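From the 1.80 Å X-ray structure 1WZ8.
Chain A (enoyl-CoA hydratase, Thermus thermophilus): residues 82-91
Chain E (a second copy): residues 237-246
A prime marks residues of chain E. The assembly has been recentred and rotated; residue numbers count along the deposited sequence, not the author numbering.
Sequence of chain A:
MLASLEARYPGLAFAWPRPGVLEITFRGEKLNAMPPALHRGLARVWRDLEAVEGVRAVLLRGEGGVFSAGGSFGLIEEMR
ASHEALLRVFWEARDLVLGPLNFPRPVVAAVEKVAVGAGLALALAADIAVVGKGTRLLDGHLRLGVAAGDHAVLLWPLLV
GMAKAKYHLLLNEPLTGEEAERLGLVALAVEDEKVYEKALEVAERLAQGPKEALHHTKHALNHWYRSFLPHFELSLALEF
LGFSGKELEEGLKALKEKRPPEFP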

# COMPACT_ATOMS: atom_id res chain seq x y z
N SER A 82 30.38 16.17 -9.50
CA SER A 82 30.76 14.77 -9.66
C SER A 82 29.60 13.79 -9.51
O SER A 82 28.81 13.89 -8.57
N HIS A 83 29.49 12.85 -10.45
CA HIS A 83 28.46 11.83 -10.38
C HIS A 83 28.66 11.00 -9.14
O HIS A 83 27.71 10.64 -8.45
N GLU A 84 29.92 10.69 -8.86
CA GLU A 84 30.26 9.89 -7.69
C GLU A 84 29.82 10.59 -6.41
O GLU A 84 29.23 9.96 -5.53
N ALA A 85 30.08 11.89 -6.33
CA ALA A 85 29.69 12.66 -5.16
C ALA A 85 28.18 12.74 -5.03
O ALA A 85 27.62 12.59 -3.94
N LEU A 86 27.51 12.97 -6.15
CA LEU A 86 26.06 13.08 -6.16
C LEU A 86 25.40 11.83 -5.58
O LEU A 86 24.53 11.92 -4.72
N LEU A 87 25.81 10.65 -6.05
CA LEU A 87 25.20 9.42 -5.56
C LEU A 87 25.61 9.05 -4.14
O LEU A 87 24.84 8.39 -3.44
N ARG A 88 26.80 9.46 -3.72
CA ARG A 88 27.16 9.13 -2.37
C ARG A 88 26.31 9.94 -1.42
O ARG A 88 25.82 9.46 -0.41
N VAL A 89 26.07 11.20 -1.76
CA VAL A 89 25.20 12.06 -0.96
C VAL A 89 23.74 11.58 -1.04
O VAL A 89 22.97 11.76 -0.10
N PHE A 90 23.38 10.97 -2.17
CA PHE A 90 22.02 10.46 -2.33
C PHE A 90 21.71 9.50 -1.18
O PHE A 90 20.70 9.65 -0.48
N TRP A 91 22.58 8.52 -0.97
CA TRP A 91 22.37 7.56 0.10
C TRP A 91 22.52 8.18 1.49
O TRP A 91 21.89 7.73 2.44
N ALA E 237 14.03 6.74 -12.25
CA ALA E 237 14.85 7.88 -11.83
C ALA E 237 16.28 7.43 -11.52
O ALA E 237 17.25 8.12 -11.88
N LEU E 238 16.42 6.29 -10.86
CA LEU E 238 17.74 5.76 -10.55
C LEU E 238 18.49 5.43 -11.83
O LEU E 238 19.69 5.68 -11.94
N GLU E 239 17.79 4.85 -12.79
CA GLU E 239 18.41 4.51 -14.07
C GLU E 239 18.95 5.77 -14.74
O GLU E 239 20.08 5.79 -15.24
N PHE E 240 18.13 6.81 -14.76
CA PHE E 240 18.52 8.07 -15.39
C PHE E 240 19.64 8.79 -14.64
O PHE E 240 20.42 9.55 -15.24
N LEU E 241 19.74 8.57 -13.33
CA LEU E 241 20.82 9.18 -12.58
C LEU E 241 22.12 8.52 -13.06
O LEU E 241 23.18 9.14 -13.06
N GLY E 242 22.02 7.27 -13.48
CA GLY E 242 23.20 6.56 -13.95
C GLY E 242 23.72 7.02 -15.30
O GLY E 242 24.82 6.64 -15.70
N PHE E 243 22.95 7.84 -16.00
CA PHE E 243 23.38 8.32 -17.31
C PHE E 243 24.58 9.24 -17.29
O PHE E 243 25.22 9.47 -18.32
N SER E 244 24.91 9.77 -16.11
CA SER E 244 26.07 10.64 -15.97
C SER E 244 27.20 9.88 -15.29
O SER E 244 28.23 10.45 -14.94
N GLY E 245 26.99 8.58 -15.10
CA GLY E 245 28.01 7.77 -14.45
C GLY E 245 28.97 7.12 -15.42
O GLY E 245 28.72 7.07 -16.63
N LYS E 246 30.08 6.62 -14.90
CA LYS E 246 31.08 5.98 -15.74
C LYS E 246 30.71 4.58 -16.19
O LYS E 246 31.32 4.05 -17.12

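The two helices run nearly antiparallel, with 151° between their directions and axes 12.4 Å apart at closest approach. Side chains fill the gap. From chain A, His83, Leu86, Leu87 and Phe90 all point toward chain E.

His83 (chi1 t) is the main bump. Its ring lies flat against Gly245′, where the backbone offers a hollow. Gly245′ CA sits 3.4 Å from the centroid of the His83 ring, almost on the ring normal, in a CH-pi contact. The fit depends on glycine, since a CB here would fall 2.9 Å from His83 NE2 and clash. At the ring edge, His83 ND1 and Ser244′ OG (chi1 p) form a hydrogen bond of 2.8 Å; either could be the donor. Also near the ring plane, His83 CE1 lies 3.1 Å from Leu241′ O. His83 NE2 is hydrogen-bonded elsewhere in the structure.

Further along, the contact is apolar. Leu241′ (m, t) leaves sideways and forks between two leucines. Its CD2 meets Leu86 CD2 (Leu86 is t, p) at 4.1 Å, and its CD1 meets Leu87 CD1 (Leu87 is m, m) at 4.4 Å. Leu238′ (m, t) also starts sideways, but its end comes nearer: Leu238′ CD2 reaches Phe90 CZ at 4.1 Å. Phe90 has chi1 t.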

# COMPACT_ATOMS: atom_id res chain seq x y z
CB SER A 82 31.85 14.43 -8.64
OG SER A 82 32.00 13.03 -8.49
CB HIS A 83 28.59 10.95 -11.63
CG HIS A 83 27.65 9.77 -11.50
ND1 HIS A 83 26.41 9.74 -12.04
CD2 HIS A 83 27.88 8.56 -10.85
CE1 HIS A 83 25.90 8.54 -11.72
NE2 HIS A 83 26.76 7.81 -11.01
CB GLU A 84 31.77 9.63 -7.66
CG GLU A 84 32.23 8.70 -8.76
CD GLU A 84 31.53 7.36 -8.69
OE1 GLU A 84 30.98 6.91 -9.72
OE2 GLU A 84 31.55 6.75 -7.61
CB ALA A 85 30.28 14.07 -5.24
CB LEU A 86 25.55 13.32 -7.58
CG LEU A 86 24.05 13.60 -7.70
CD1 LEU A 86 23.72 14.91 -6.98
CD2 LEU A 86 23.64 13.68 -9.16
CB LEU A 87 25.49 8.27 -6.53
CG LEU A 87 24.51 8.16 -7.71
CD1 LEU A 87 23.12 7.83 -7.18
CD2 LEU A 87 24.48 9.46 -8.51
CB ARG A 88 28.64 9.48 -2.17
CG ARG A 88 29.06 9.45 -0.71
CD ARG A 88 30.28 10.34 -0.44
NE ARG A 88 29.86 11.69 -0.05
CZ ARG A 88 30.48 12.72 -0.63
NH1 ARG A 88 31.43 12.51 -1.53
NH2 ARG A 88 30.14 13.97 -0.30
CB VAL A 89 25.31 13.54 -1.41
CG1 VAL A 89 24.33 14.41 -0.63
CG2 VAL A 89 26.72 14.03 -1.17
CB PHE A 90 21.87 9.70 -3.65
CG PHE A 90 20.53 9.04 -3.83
CD1 PHE A 90 19.43 9.77 -4.28
CD2 PHE A 90 20.37 7.70 -3.53
CE1 PHE A 90 18.18 9.16 -4.42
CE2 PHE A 90 19.13 7.08 -3.66
CZ PHE A 90 18.04 7.81 -4.11
CB TRP A 91 23.31 6.37 -0.09
CG TRP A 91 22.96 5.62 -1.34
CD1 TRP A 91 23.67 5.58 -2.51
CD2 TRP A 91 21.76 4.86 -1.57
NE1 TRP A 91 22.98 4.85 -3.45
CE2 TRP A 91 21.81 4.40 -2.91
CE3 TRP A 91 20.65 4.54 -0.78
CZ2 TRP A 91 20.79 3.62 -3.46
CZ3 TRP A 91 19.64 3.76 -1.34
CH2 TRP A 91 19.72 3.31 -2.67
CB ALA E 237 14.22 8.57 -10.60
CB LEU E 238 17.64 4.52 -9.66
CG LEU E 238 17.21 4.78 -8.22
CD1 LEU E 238 17.03 3.46 -7.47
CD2 LEU E 238 18.27 5.63 -7.53
CB GLU E 239 17.41 3.84 -15.01
CG GLU E 239 18.03 3.42 -16.34
CD GLU E 239 17.01 3.17 -17.43
OE1 GLU E 239 15.89 2.72 -17.13
OE2 GLU E 239 17.35 3.41 -18.61
CB PHE E 240 17.30 8.96 -15.59
CG PHE E 240 16.45 8.57 -16.79
CD1 PHE E 240 16.09 7.23 -17.00
CD2 PHE E 240 16.05 9.52 -17.72
CE1 PHE E 240 15.35 6.85 -18.12
CE2 PHE E 240 15.31 9.15 -18.86
CZ PHE E 240 14.96 7.81 -19.06
CB LEU E 241 20.64 8.96 -11.08
CG LEU E 241 19.78 10.02 -10.37
CD1 LEU E 241 19.46 9.56 -8.95
CD2 LEU E 241 20.53 11.35 -10.36
CB PHE E 243 22.22 8.99 -18.05
CG PHE E 243 21.44 8.04 -18.92
CD1 PHE E 243 20.83 6.92 -18.37
CD2 PHE E 243 21.37 8.24 -20.29
CE1 PHE E 243 20.16 6.01 -19.17
CE2 PHE E 243 20.70 7.33 -21.11
CZ PHE E 243 20.09 6.21 -20.55
CB SER E 244 25.70 11.88 -15.15
OG SER E 244 25.22 11.53 -13.87
CB LYS E 246 32.42 5.96 -15.02
CG LYS E 246 33.10 7.32 -15.09
CD LYS E 246 34.23 7.50 -14.06
CE LYS E 246 35.42 6.55 -14.27
NZ LYS E 246 35.99 6.07 -12.96